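Local coordinates for putative 4-hydroxybenzoyl-CoA thioesterase (Geobacillus stearothermophilus, PDB 2OIW), which probably hydrolyses acyl-CoA thioesters, as a predicted thioesterase of the hotdog-fold superfamily related to 4-hydroxybenzoyl-CoA thioesterases, at residues P11-T16 and M66-D71; I22-V27 and V60-Q65; Q70-Y75 and I92-V97; L86-E91 and G102-V107. All coordinates share one frame; numbering follows the deposited sequence.

Overall arrangement
Strand 5-9 leads into the loop that holds 11-16, and interaction 1 closes a long excursion by bringing 66-71 back against it. Interaction 2 lies within that excursion: 22-27, at the entry to helix 27-34, meets the end of strand 53-62. The two touch where Met66 and Glu15 bond to the backbone of Ile22 and Asn23. Interaction 3 starts where interaction 1 ends, sharing Gln70 and Asp71, and closes the beta hairpin of strands 72-81 and 85-94. Interaction 4 closes the next hairpin, 85-94 with 97-110; along the chain its segments alternate with those of interaction 3. Together they tie the metal-binding loop and the helix entry to the antiparallel sheet.

Interaction 1: P11-T16 and M66-D71; sequences PRVSET and MYYGQD. With MG (magnesium ion), chain E.
Pro11 packs its ring against the turn of 66-71, with CD 3.2 Å from Gln70 O. Its carbonyl oxygen lies at the edge of the Tyr68 ring and accepts from a water that in turn accepts from Gly69 N, so one water joins the two loops, which share no direct hydrogen bond. Gly69 suits a type II turn because at its backbone angles (phi 115°) a CB would be jammed against the preceding carbonyl O. Arg12 starts away from 66-71, and its NH1 forms a salt bridge with Glu15 of the second subunit; its backbone N donates to OE1 of Glu15 in the same chain, 3.1 Å away. Val13 supplies an apolar contact over the ring: CG2 sits above one face of Tyr68, 3.7 Å from the centroid, in a CH-pi contact offset toward the rim. Tyr68 CG is anti to the backbone N (chi1 170°), which sets it on the side of 11-16, where the ring meets Val13. An alanine in place of Tyr68 would probably leave Val13 CG2 without its aromatic partner and open a gap beside Pro11 O. Ser14 O binds the magnesium ion at 2.4 Å. Thr16 turns its methyl CG2 to Tyr68 CB, 3.6 Å away, and its O also binds the metal, joined by Thr16 O of the third subunit. Here a short 3-10 turn and the residue after it, in a hotdog-superfamily loop, present backbone carbonyls to a metal site at a subunit interface.

Interaction 2: I22-V27 and V60-Q65; sequences INNTTV and VDYVNQ
A buried contact, part apolar and part hydrogen bond, joins the entry to helix 27-34 with the end of strand 53-62, and Tyr62 carries most of it. Its hydroxyl donates to Asn24 O at 2.8 Å, approaching from above the carbonyl plane. Val27 N reaches the same oxygen from the opposite face, in a longer bond of 3.3 Å, so two donors grip one carbonyl. The valines bridge strand and helix start: Val27 CG2 meets Tyr62 CE1 at 3.6 Å, and Val27 CG1 meets Val60 CG1 at 3.8 Å. Tyrosine suits this place because it joins an apolar ring to a polar tip; a phenylalanine here, lacking the hydroxyl, would probably leave Asn24 O to the longer bond from Val27 N and the loop less firmly tied to the strand. On the loop, Asn23 OD1 accepts from Thr25 N at 2.9 Å, an Asx turn, and from Thr25 OG1, which fixes the chain before the helix. Val27 also packs on Ala100 of strand 97-110, Val60 on Phe31 of helix 27-34, and Tyr62 on Pro28 of that helix, while Val60 and Asp61 pair with a strand of the fourth subunit and carry the sheet across the interface.

Interaction 3: Q70-Y75 and I92-V97; sequences QDVTVY and IHQNGV
Thr73 and His93 form an antiparallel hydrogen-bonded pair, each backbone N donating to the other's O at 2.9 Å, between strands running at 155°. Their neighbours Val74 and Ile92 form a non-hydrogen-bonded pair and turn to the other face, where Val74 CG2 lies 4.1 Å from Ile92 CG1. Beta-branched valine and isoleucine favour the extended backbone, and Val72 and Ile92 offer apolar surface to Trp30 of helix 27-34. On the Thr73 side, Tyr75 points the CE2 corner of its ring over the centre of the His93 ring in a T-shaped stack, centroids 4.7 Å apart and planes at 62°; His93 NE2 is held by Glu91. The Gln94 chain, extended beyond CG, carries its amide to the preceding loop, where NE2 donates to Gln70 O at 2.9 Å, a bent bond of 135°, and also to Tyr67 O. Val72, Val74 and Ile92 thus make one face largely apolar, the other carries Thr73 and the Tyr75-His93 pair, and the glutamine amide ties two backbone carbonyls of the loop to the strand end.

Interaction 4: L86-E91 and G102-V107; sequences LTIYEE and GRSVYV
Ser104 OG donates to Glu90 OE2 at 2.9 Å, meeting the carboxylate from above its plane. Glu90 CG stands between the backbone N and the carbonyl carbon (chi1 46°) and lies 3.5 Å from Gly102 O; glycine suits the facing position, since a CB there would come tight against that CG. Ile88 CD1 and Leu86 CD2 pack on Tyr106, the leucine methyl 3.4 Å from Tyr106 CB. On the other face Tyr89 CD1 sits over the centre of the Arg103 guanidinium, 3.9 Å above its plane, and Thr87 lies alongside Val105. Antiparallel backbone bonds set this register at Leu86-Tyr106, Ile88-Ser104 and Glu90-Gly102. Further out, Arg35 forms a salt bridge with Glu90 OE2, so that oxygen has both a hydroxyl and a charged partner, and Glu79 holds Arg103 NE. The hairpin of 85-94 and 97-110 lies between strands 72-81 and 53-62: Leu86 packs on Ile78, Val105 on Ile56, and Tyr106 meets Phe39 of helix 36-42.

Interaction 1: P11-T16 and M66-D71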
loop_
_atom_site.group_PDB
_atom_site.type_symbol
_atom_site.label_atom_id
_atom_site.label_comp_id
_atom_site.label_asym_id
_atom_site.label_seq_id
_atom_site.Cartn_x
_atom_site.Cartn_y
_atom_site.Cartn_z
ATOM N N PRO A 11 -6.404 -8.564 -8.991
ATOM C CA PRO A 11 -6.649 -7.771 -7.791
ATOM C C PRO A 11 -6.520 -8.596 -6.508
ATOM O O PRO A 11 -6.729 -9.817 -6.514
ATOM C CB PRO A 11 -8.077 -7.243 -7.985
ATOM C CG PRO A 11 -8.268 -7.299 -9.490
ATOM C CD PRO A 11 -7.546 -8.500 -9.935
ATOM N N ARG A 12 -6.167 -7.912 -5.431
ATOM C CA ARG A 12 -5.845 -8.529 -4.132
ATOM C C ARG A 12 -6.864 -8.019 -3.132
ATOM O O ARG A 12 -7.400 -6.899 -3.291
ATOM C CB ARG A 12 -4.426 -8.106 -3.689
ATOM C CG ARG A 12 -3.329 -8.581 -4.621
ATOM C CD ARG A 12 -2.014 -7.807 -4.464
ATOM N NE ARG A 12 -1.078 -8.241 -5.499
ATOM C CZ ARG A 12 0.109 -7.690 -5.747
ATOM N NH1 ARG A 12 0.555 -6.656 -5.025
ATOM N NH2 ARG A 12 0.836 -8.167 -6.740
ATOM N N VAL A 13 -7.158 -8.818 -2.105
ATOM C CA VAL A 13 -8.097 -8.386 -1.060
ATOM C C VAL A 13 -7.658 -7.039 -0.461
ATOM O O VAL A 13 -8.496 -6.150 -0.248
ATOM C CB VAL A 13 -8.276 -9.484 0.049
ATOM C CG1 VAL A 13 -9.096 -8.981 1.247
ATOM C CG2 VAL A 13 -8.908 -10.734 -0.542
ATOM N N SER A 14 -6.355 -6.893 -0.211
ATOM C CA SER A 14 -5.765 -5.676 0.374
ATOM C C SER A 14 -5.944 -4.407 -0.477
ATOM O O SER A 14 -5.842 -3.296 0.049
ATOM C CB SER A 14 -4.273 -5.877 0.696
ATOM O OG SER A 14 -3.522 -6.111 -0.483
ATOM N N GLU A 15 -6.268 -4.570 -1.762
ATOM C CA GLU A 15 -6.499 -3.426 -2.669
ATOM C C GLU A 15 -7.959 -2.919 -2.670
ATOM O O GLU A 15 -8.284 -1.917 -3.311
ATOM C CB GLU A 15 -6.052 -3.831 -4.087
ATOM C CG GLU A 15 -4.507 -3.961 -4.146
ATOM C CD GLU A 15 -3.952 -4.530 -5.455
ATOM O OE1 GLU A 15 -4.615 -5.363 -6.137
ATOM O OE2 GLU A 15 -2.809 -4.149 -5.787
ATOM N N THR A 16 -8.835 -3.636 -1.962
ATOM C CA THR A 16 -10.217 -3.193 -1.727
ATOM C C THR A 16 -10.256 -2.293 -0.502
ATOM O O THR A 16 -9.256 -2.177 0.195
ATOM C CB THR A 16 -11.154 -4.380 -1.518
ATOM O OG1 THR A 16 -10.720 -5.128 -0.363
ATOM C CG2 THR A 16 -11.160 -5.289 -2.762
HETATM N N MSE A 66 -14.499 -1.168 -9.643
HETATM C CA MSE A 66 -13.927 -2.471 -9.886
HETATM C C MSE A 66 -13.964 -3.322 -8.624
HETATM O O MSE A 66 -14.165 -2.814 -7.513
HETATM C CB MSE A 66 -12.513 -2.328 -10.443
HETATM C CG MSE A 66 -12.502 -1.847 -11.895
HETATM SE SE MSE A 66 -10.657 -1.486 -12.507
HETATM C CE MSE A 66 -10.399 0.238 -11.537
ATOM N N TYR A 67 -13.784 -4.616 -8.820
ATOM C CA TYR A 67 -14.041 -5.612 -7.786
ATOM C C TYR A 67 -12.885 -6.577 -7.629
ATOM O O TYR A 67 -12.258 -6.955 -8.613
ATOM C CB TYR A 67 -15.343 -6.377 -8.127
ATOM C CG TYR A 67 -16.498 -5.405 -8.102
ATOM C CD1 TYR A 67 -16.936 -4.876 -6.878
ATOM C CD2 TYR A 67 -17.067 -4.917 -9.282
ATOM C CE1 TYR A 67 -17.957 -3.938 -6.818
ATOM C CE2 TYR A 67 -18.116 -3.987 -9.241
ATOM C CZ TYR A 67 -18.542 -3.490 -7.991
ATOM O OH TYR A 67 -19.549 -2.544 -7.880
ATOM N N TYR A 68 -12.620 -6.987 -6.394
ATOM C CA TYR A 68 -11.766 -8.147 -6.178
ATOM C C TYR A 68 -12.453 -9.384 -6.784
ATOM O O TYR A 68 -13.658 -9.507 -6.663
ATOM C CB TYR A 68 -11.559 -8.347 -4.659
ATOM C CG TYR A 68 -10.888 -9.643 -4.288
ATOM C CD1 TYR A 68 -9.583 -9.895 -4.683
ATOM C CD2 TYR A 68 -11.556 -10.610 -3.522
ATOM C CE1 TYR A 68 -8.961 -11.075 -4.345
ATOM C CE2 TYR A 68 -10.938 -11.785 -3.175
ATOM C CZ TYR A 68 -9.648 -12.023 -3.614
ATOM O OH TYR A 68 -9.025 -13.185 -3.277
ATOM N N GLY A 69 -11.699 -10.293 -7.411
ATOM C CA GLY A 69 -12.252 -11.593 -7.868
ATOM C C GLY A 69 -12.276 -11.820 -9.372
ATOM O O GLY A 69 -12.531 -12.932 -9.844
ATOM N N GLN A 70 -12.030 -10.741 -10.119
ATOM C CA GLN A 70 -11.966 -10.744 -11.575
ATOM C C GLN A 70 -10.684 -10.004 -11.951
ATOM O O GLN A 70 -10.364 -8.969 -11.347
ATOM C CB GLN A 70 -13.157 -9.979 -12.173
ATOM C CG GLN A 70 -14.550 -10.470 -11.796
ATOM C CD GLN A 70 -15.656 -9.463 -12.154
ATOM O OE1 GLN A 70 -16.017 -8.579 -11.355
ATOM N NE2 GLN A 70 -16.170 -9.577 -13.370
ATOM N N ASP A 71 -9.961 -10.499 -12.956
ATOM C CA ASP A 71 -8.734 -9.821 -13.423
ATOM C C ASP A 71 -9.051 -8.457 -14.040
ATOM O O ASP A 71 -10.181 -8.185 -14.421
ATOM C CB ASP A 71 -7.958 -10.710 -14.409
ATOM C CG ASP A 71 -7.210 -11.818 -13.690
ATOM O OD1 ASP A 71 -7.147 -11.783 -12.428
ATOM O OD2 ASP A 71 -6.674 -12.706 -14.376
HETATM MG MG MG E . -7.187 -1.916 1.415
HETATM O O HOH W 1 -8.905 -10.941 -8.038
HETATM O O HOH W 2 -6.688 -0.299 -0.250
HETATM O O HOH W 3 -5.738 -2.750 2.888
#

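Interaction 2: I22-V27 and V60-Q65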
loop_
_atom_site.group_PDB
_atom_site.type_symbol
_atom_site.label_atom_id
_atom_site.label_comp_id
_atom_site.label_asym_id
_atom_site.label_seq_id
_atom_site.Cartn_x
_atom_site.Cartn_y
_atom_site.Cartn_z
ATOM N N ILE A 22 -12.642 -1.967 -5.261
ATOM C CA ILE A 22 -11.230 -1.581 -5.302
ATOM C C ILE A 22 -11.124 -0.136 -4.821
ATOM O O ILE A 22 -11.919 0.709 -5.244
ATOM C CB ILE A 22 -10.608 -1.786 -6.712
ATOM C CG1 ILE A 22 -10.584 -3.295 -7.086
ATOM C CG2 ILE A 22 -9.207 -1.215 -6.760
ATOM C CD1 ILE A 22 -9.613 -4.161 -6.170
ATOM N N ASN A 23 -10.187 0.128 -3.910
ATOM C CA ASN A 23 -9.976 1.484 -3.373
ATOM C C ASN A 23 -9.328 2.373 -4.436
ATOM O O ASN A 23 -8.546 1.885 -5.275
ATOM C CB ASN A 23 -9.134 1.452 -2.074
ATOM C CG ASN A 23 -8.808 2.859 -1.534
ATOM O OD1 ASN A 23 -7.737 3.424 -1.825
ATOM N ND2 ASN A 23 -9.715 3.425 -0.766
ATOM N N ASN A 24 -9.700 3.653 -4.433
ATOM C CA ASN A 24 -9.191 4.619 -5.418
ATOM C C ASN A 24 -7.653 4.762 -5.481
ATOM O O ASN A 24 -7.107 5.030 -6.559
ATOM C CB ASN A 24 -9.841 5.971 -5.155
ATOM C CG ASN A 24 -9.196 6.712 -3.994
ATOM O OD1 ASN A 24 -8.234 7.419 -4.181
ATOM N ND2 ASN A 24 -9.736 6.569 -2.813
ATOM N N THR A 25 -6.957 4.578 -4.341
ATOM C CA THR A 25 -5.500 4.713 -4.294
ATOM C C THR A 25 -4.793 3.550 -4.982
ATOM O O THR A 25 -3.594 3.633 -5.259
ATOM C CB THR A 25 -4.977 4.884 -2.878
ATOM O OG1 THR A 25 -5.197 3.671 -2.136
ATOM C CG2 THR A 25 -5.710 6.086 -2.190
ATOM N N THR A 26 -5.558 2.490 -5.257
ATOM C CA THR A 26 -5.062 1.316 -5.973
ATOM C C THR A 26 -4.860 1.601 -7.445
ATOM O O THR A 26 -3.950 1.068 -8.045
ATOM C CB THR A 26 -5.998 0.089 -5.751
ATOM O OG1 THR A 26 -5.891 -0.307 -4.381
ATOM C CG2 THR A 26 -5.591 -1.107 -6.602
ATOM N N VAL A 27 -5.705 2.439 -8.025
ATOM C CA VAL A 27 -5.616 2.724 -9.446
ATOM C C VAL A 27 -4.234 3.303 -9.893
ATOM O O VAL A 27 -3.643 2.836 -10.872
ATOM C CB VAL A 27 -6.838 3.590 -9.912
ATOM C CG1 VAL A 27 -6.652 4.099 -11.340
ATOM C CG2 VAL A 27 -8.132 2.756 -9.812
ATOM N N VAL A 60 -6.800 11.100 -13.079
ATOM C CA VAL A 60 -7.519 9.825 -13.186
ATOM C C VAL A 60 -8.997 10.140 -13.155
ATOM O O VAL A 60 -9.435 10.953 -12.316
ATOM C CB VAL A 60 -7.156 8.850 -12.033
ATOM C CG1 VAL A 60 -8.039 7.614 -12.057
ATOM C CG2 VAL A 60 -5.669 8.460 -12.059
ATOM N N ASP A 61 -9.732 9.558 -14.098
ATOM C CA ASP A 61 -11.193 9.561 -14.076
ATOM C C ASP A 61 -11.645 8.171 -13.638
ATOM O O ASP A 61 -11.241 7.172 -14.229
ATOM C CB ASP A 61 -11.809 9.900 -15.456
ATOM C CG ASP A 61 -11.685 11.396 -15.833
ATOM O OD1 ASP A 61 -11.614 12.302 -14.959
ATOM O OD2 ASP A 61 -11.721 11.690 -17.038
ATOM N N TYR A 62 -12.472 8.120 -12.595
ATOM C CA TYR A 62 -12.996 6.863 -12.063
ATOM C C TYR A 62 -14.367 6.654 -12.690
ATOM O O TYR A 62 -15.323 7.309 -12.300
ATOM C CB TYR A 62 -13.065 6.935 -10.529
ATOM C CG TYR A 62 -11.679 7.019 -9.870
ATOM C CD1 TYR A 62 -10.975 5.844 -9.517
ATOM C CD2 TYR A 62 -11.077 8.256 -9.597
ATOM C CE1 TYR A 62 -9.704 5.907 -8.911
ATOM C CE2 TYR A 62 -9.818 8.331 -8.988
ATOM C CZ TYR A 62 -9.140 7.141 -8.656
ATOM O OH TYR A 62 -7.896 7.190 -8.079
ATOM N N VAL A 63 -14.439 5.787 -13.697
ATOM C CA VAL A 63 -15.617 5.693 -14.576
ATOM C C VAL A 63 -16.585 4.642 -14.030
ATOM O O VAL A 63 -17.792 4.830 -13.980
ATOM C CB VAL A 63 -15.149 5.332 -16.047
ATOM C CG1 VAL A 63 -16.314 5.215 -17.023
ATOM C CG2 VAL A 63 -14.122 6.359 -16.576
ATOM N N ASN A 64 -16.046 3.510 -13.607
ATOM C CA ASN A 64 -16.876 2.419 -13.094
ATOM C C ASN A 64 -16.134 1.755 -11.965
ATOM O O ASN A 64 -14.932 1.696 -11.993
ATOM C CB ASN A 64 -17.132 1.388 -14.198
ATOM C CG ASN A 64 -18.165 1.856 -15.208
ATOM O OD1 ASN A 64 -19.304 2.143 -14.850
ATOM N ND2 ASN A 64 -17.774 1.926 -16.492
ATOM N N GLN A 65 -16.834 1.217 -10.985
ATOM C CA GLN A 65 -16.138 0.564 -9.885
ATOM C C GLN A 65 -15.563 -0.778 -10.319
ATOM O O GLN A 65 -16.061 -1.440 -11.253
ATOM C CB GLN A 65 -17.061 0.373 -8.688
ATOM C CG GLN A 65 -17.628 1.681 -8.124
ATOM C CD GLN A 65 -16.604 2.541 -7.369
ATOM O OE1 GLN A 65 -15.436 2.173 -7.217
ATOM N NE2 GLN A 65 -17.054 3.695 -6.893
#

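Interaction 3: Q70-Y75 and I92-V97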
loop_
_atom_site.group_PDB
_atom_site.type_symbol
_atom_site.label_atom_id
_atom_site.label_comp_id
_atom_site.label_asym_id
_atom_site.label_seq_id
_atom_site.Cartn_x
_atom_site.Cartn_y
_atom_site.Cartn_z
ATOM N N GLN A 70 -12.030 -10.741 -10.119
ATOM C CA GLN A 70 -11.966 -10.744 -11.575
ATOM C C GLN A 70 -10.684 -10.004 -11.951
ATOM O O GLN A 70 -10.364 -8.969 -11.347
ATOM C CB GLN A 70 -13.157 -9.979 -12.173
ATOM C CG GLN A 70 -14.550 -10.470 -11.796
ATOM C CD GLN A 70 -15.656 -9.463 -12.154
ATOM O OE1 GLN A 70 -16.017 -8.579 -11.355
ATOM N NE2 GLN A 70 -16.170 -9.577 -13.370
ATOM N N ASP A 71 -9.961 -10.499 -12.956
ATOM C CA ASP A 71 -8.734 -9.821 -13.423
ATOM C C ASP A 71 -9.051 -8.457 -14.040
ATOM O O ASP A 71 -10.181 -8.185 -14.421
ATOM C CB ASP A 71 -7.958 -10.710 -14.409
ATOM C CG ASP A 71 -7.210 -11.818 -13.690
ATOM O OD1 ASP A 71 -7.147 -11.783 -12.428
ATOM O OD2 ASP A 71 -6.674 -12.706 -14.376
ATOM N N VAL A 72 -8.049 -7.596 -14.097
ATOM C CA VAL A 72 -8.176 -6.295 -14.756
ATOM C C VAL A 72 -7.038 -6.203 -15.746
ATOM O O VAL A 72 -6.029 -6.909 -15.600
ATOM C CB VAL A 72 -8.079 -5.114 -13.767
ATOM C CG1 VAL A 72 -9.174 -5.229 -12.685
ATOM C CG2 VAL A 72 -6.675 -4.998 -13.167
ATOM N N THR A 73 -7.234 -5.385 -16.773
ATOM C CA THR A 73 -6.218 -5.152 -17.784
ATOM C C THR A 73 -5.929 -3.679 -17.887
ATOM O O THR A 73 -6.838 -2.866 -18.076
ATOM C CB THR A 73 -6.646 -5.676 -19.171
ATOM O OG1 THR A 73 -7.065 -7.033 -19.034
ATOM C CG2 THR A 73 -5.498 -5.610 -20.144
ATOM N N VAL A 74 -4.641 -3.367 -17.780
ATOM C CA VAL A 74 -4.127 -2.015 -17.938
ATOM C C VAL A 74 -3.584 -1.870 -19.339
ATOM O O VAL A 74 -2.765 -2.681 -19.788
ATOM C CB VAL A 74 -3.045 -1.717 -16.875
ATOM C CG1 VAL A 74 -2.661 -0.208 -16.873
ATOM C CG2 VAL A 74 -3.576 -2.165 -15.471
ATOM N N TYR A 75 -4.092 -0.855 -20.040
ATOM C CA TYR A 75 -3.583 -0.440 -21.344
ATOM C C TYR A 75 -2.855 0.871 -21.173
ATOM O O TYR A 75 -3.407 1.832 -20.634
ATOM C CB TYR A 75 -4.719 -0.244 -22.319
ATOM C CG TYR A 75 -5.525 -1.495 -22.536
ATOM C CD1 TYR A 75 -5.142 -2.430 -23.511
ATOM C CD2 TYR A 75 -6.670 -1.743 -21.794
ATOM C CE1 TYR A 75 -5.882 -3.576 -23.734
ATOM C CE2 TYR A 75 -7.415 -2.911 -22.003
ATOM C CZ TYR A 75 -7.014 -3.805 -22.979
ATOM O OH TYR A 75 -7.721 -4.944 -23.190
ATOM N N ILE A 92 -7.809 1.364 -17.389
ATOM C CA ILE A 92 -7.984 0.058 -16.746
ATOM C C ILE A 92 -9.367 -0.479 -17.062
ATOM O O ILE A 92 -10.361 0.236 -16.919
ATOM C CB ILE A 92 -7.753 0.116 -15.217
ATOM C CG1 ILE A 92 -6.379 0.703 -14.905
ATOM C CG2 ILE A 92 -7.838 -1.264 -14.622
ATOM C CD1 ILE A 92 -6.154 0.909 -13.446
ATOM N N HIS A 93 -9.409 -1.733 -17.533
ATOM C CA HIS A 93 -10.632 -2.425 -17.879
ATOM C C HIS A 93 -10.851 -3.624 -16.935
ATOM O O HIS A 93 -9.898 -4.222 -16.410
ATOM C CB HIS A 93 -10.593 -2.955 -19.325
ATOM C CG HIS A 93 -10.474 -1.895 -20.380
ATOM N ND1 HIS A 93 -10.978 -2.059 -21.650
ATOM C CD2 HIS A 93 -9.891 -0.668 -20.367
ATOM C CE1 HIS A 93 -10.722 -0.981 -22.375
ATOM N NE2 HIS A 93 -10.061 -0.121 -21.618
ATOM N N GLN A 94 -12.116 -3.968 -16.735
ATOM C CA GLN A 94 -12.497 -5.187 -16.015
ATOM C C GLN A 94 -13.770 -5.691 -16.680
ATOM O O GLN A 94 -14.641 -4.890 -17.028
ATOM C CB GLN A 94 -12.717 -4.932 -14.524
ATOM C CG GLN A 94 -13.034 -6.209 -13.693
ATOM C CD GLN A 94 -13.040 -5.961 -12.180
ATOM O OE1 GLN A 94 -13.856 -5.197 -11.661
ATOM N NE2 GLN A 94 -12.126 -6.622 -11.464
ATOM N N ASN A 95 -13.867 -7.003 -16.896
ATOM C CA ASN A 95 -15.063 -7.559 -17.544
ATOM C C ASN A 95 -15.351 -6.896 -18.892
ATOM O O ASN A 95 -16.505 -6.703 -19.268
ATOM C CB ASN A 95 -16.282 -7.414 -16.617
ATOM C CG ASN A 95 -17.408 -8.377 -16.984
ATOM O OD1 ASN A 95 -17.157 -9.540 -17.356
ATOM N ND2 ASN A 95 -18.654 -7.894 -16.917
ATOM N N GLY A 96 -14.290 -6.500 -19.585
ATOM C CA GLY A 96 -14.409 -5.865 -20.894
ATOM C C GLY A 96 -15.047 -4.483 -20.881
ATOM O O GLY A 96 -15.583 -4.063 -21.875
ATOM N N VAL A 97 -14.986 -3.777 -19.753
ATOM C CA VAL A 97 -15.570 -2.434 -19.614
ATOM C C VAL A 97 -14.449 -1.485 -19.112
ATOM O O VAL A 97 -13.671 -1.862 -18.223
ATOM C CB VAL A 97 -16.776 -2.451 -18.589
ATOM C CG1 VAL A 97 -17.338 -1.058 -18.335
ATOM C CG2 VAL A 97 -17.922 -3.358 -19.064
HETATM O O HOH W 4 -11.741 -8.677 -16.317
#

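Interaction 4: L86-E91 and G102-V107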
loop_
_atom_site.group_PDB
_atom_site.type_symbol
_atom_site.label_atom_id
_atom_site.label_comp_id
_atom_site.label_asym_id
_atom_site.label_seq_id
_atom_site.Cartn_x
_atom_site.Cartn_y
_atom_site.Cartn_z
ATOM N N LEU A 86 7.312 12.875 -21.372
ATOM C CA LEU A 86 6.350 12.157 -22.170
ATOM C C LEU A 86 5.049 12.119 -21.410
ATOM O O LEU A 86 5.034 12.156 -20.188
ATOM C CB LEU A 86 6.881 10.760 -22.573
ATOM C CG LEU A 86 6.784 9.515 -21.699
ATOM C CD1 LEU A 86 7.767 8.442 -22.213
ATOM C CD2 LEU A 86 7.089 9.812 -20.261
ATOM N N THR A 87 3.956 12.139 -22.149
ATOM C CA THR A 87 2.625 12.163 -21.566
ATOM C C THR A 87 2.021 10.830 -21.955
ATOM O O THR A 87 1.876 10.505 -23.164
ATOM C CB THR A 87 1.809 13.322 -22.116
ATOM O OG1 THR A 87 2.523 14.546 -21.871
ATOM C CG2 THR A 87 0.435 13.373 -21.478
ATOM N N ILE A 88 1.681 10.071 -20.918
ATOM C CA ILE A 88 1.115 8.761 -21.056
ATOM C C ILE A 88 -0.411 8.831 -20.995
ATOM O O ILE A 88 -0.974 9.538 -20.153
ATOM C CB ILE A 88 1.631 7.896 -19.904
ATOM C CG1 ILE A 88 3.144 7.628 -20.047
ATOM C CG2 ILE A 88 0.813 6.638 -19.744
ATOM C CD1 ILE A 88 3.758 7.100 -18.765
ATOM N N TYR A 89 -1.073 8.099 -21.885
ATOM C CA TYR A 89 -2.493 7.864 -21.758
ATOM C C TYR A 89 -2.694 6.406 -21.317
ATOM O O TYR A 89 -2.016 5.518 -21.820
ATOM C CB TYR A 89 -3.261 8.176 -23.059
ATOM C CG TYR A 89 -4.732 7.924 -22.889
ATOM C CD1 TYR A 89 -5.516 8.787 -22.137
ATOM C CD2 TYR A 89 -5.327 6.783 -23.424
ATOM C CE1 TYR A 89 -6.870 8.538 -21.942
ATOM C CE2 TYR A 89 -6.649 6.526 -23.237
ATOM C CZ TYR A 89 -7.423 7.401 -22.500
ATOM O OH TYR A 89 -8.755 7.128 -22.315
ATOM N N GLU A 90 -3.613 6.158 -20.392
ATOM C CA GLU A 90 -3.756 4.813 -19.815
ATOM C C GLU A 90 -5.191 4.531 -19.395
ATOM O O GLU A 90 -5.946 5.461 -19.027
ATOM C CB GLU A 90 -2.770 4.622 -18.633
ATOM C CG GLU A 90 -2.757 5.828 -17.670
ATOM C CD GLU A 90 -1.415 6.104 -16.994
ATOM O OE1 GLU A 90 -0.488 5.241 -17.050
ATOM O OE2 GLU A 90 -1.301 7.208 -16.382
ATOM N N GLU A 91 -5.576 3.257 -19.452
ATOM C CA GLU A 91 -6.930 2.855 -19.089
ATOM C C GLU A 91 -6.879 1.545 -18.318
ATOM O O GLU A 91 -6.003 0.724 -18.554
ATOM C CB GLU A 91 -7.791 2.648 -20.345
ATOM C CG GLU A 91 -8.174 3.896 -21.067
ATOM C CD GLU A 91 -9.099 3.638 -22.232
ATOM O OE1 GLU A 91 -9.380 2.446 -22.527
ATOM O OE2 GLU A 91 -9.526 4.632 -22.871
ATOM N N GLY A 102 -6.713 7.460 -17.340
ATOM C CA GLY A 102 -5.694 8.260 -16.699
ATOM C C GLY A 102 -4.797 8.916 -17.716
ATOM O O GLY A 102 -4.658 8.456 -18.856
ATOM N N ARG A 103 -4.165 9.989 -17.275
ATOM C CA ARG A 103 -3.038 10.579 -17.978
ATOM C C ARG A 103 -1.942 10.875 -16.963
ATOM O O ARG A 103 -2.224 11.296 -15.820
ATOM C CB ARG A 103 -3.472 11.898 -18.632
ATOM C CG ARG A 103 -3.556 11.890 -20.135
ATOM C CD ARG A 103 -4.138 13.186 -20.653
ATOM N NE ARG A 103 -4.690 12.974 -21.993
ATOM C CZ ARG A 103 -5.962 12.657 -22.261
ATOM N NH1 ARG A 103 -6.841 12.514 -21.276
ATOM N NH2 ARG A 103 -6.354 12.489 -23.531
ATOM N N SER A 104 -0.693 10.697 -17.387
ATOM C CA SER A 104 0.449 11.046 -16.552
ATOM C C SER A 104 1.585 11.625 -17.379
ATOM O O SER A 104 1.787 11.261 -18.555
ATOM C CB SER A 104 0.943 9.836 -15.743
ATOM O OG SER A 104 1.126 8.715 -16.583
ATOM N N VAL A 105 2.309 12.547 -16.770
ATOM C CA VAL A 105 3.439 13.192 -17.448
ATOM C C VAL A 105 4.673 12.859 -16.609
ATOM O O VAL A 105 4.673 13.037 -15.385
ATOM C CB VAL A 105 3.237 14.731 -17.543
ATOM C CG1 VAL A 105 4.382 15.410 -18.334
ATOM C CG2 VAL A 105 1.847 15.084 -18.141
ATOM N N TYR A 106 5.691 12.344 -17.274
ATOM C CA TYR A 106 6.954 11.962 -16.658
ATOM C C TYR A 106 8.060 12.785 -17.294
ATOM O O TYR A 106 7.951 13.164 -18.449
ATOM C CB TYR A 106 7.206 10.492 -16.940
ATOM C CG TYR A 106 6.631 9.539 -15.912
ATOM C CD1 TYR A 106 5.312 9.124 -15.985
ATOM C CD2 TYR A 106 7.426 9.040 -14.868
ATOM C CE1 TYR A 106 4.781 8.249 -15.017
ATOM C CE2 TYR A 106 6.898 8.154 -13.910
ATOM C CZ TYR A 106 5.581 7.759 -13.996
ATOM O OH TYR A 106 5.062 6.921 -13.022
ATOM N N VAL A 107 9.109 13.078 -16.536
ATOM C CA VAL A 107 10.291 13.697 -17.103
ATOM C C VAL A 107 11.438 12.692 -17.051
ATOM O O VAL A 107 11.594 11.967 -16.066
ATOM C CB VAL A 107 10.650 15.056 -16.416
ATOM C CG1 VAL A 107 10.984 14.879 -14.935
ATOM C CG2 VAL A 107 11.795 15.750 -17.149
#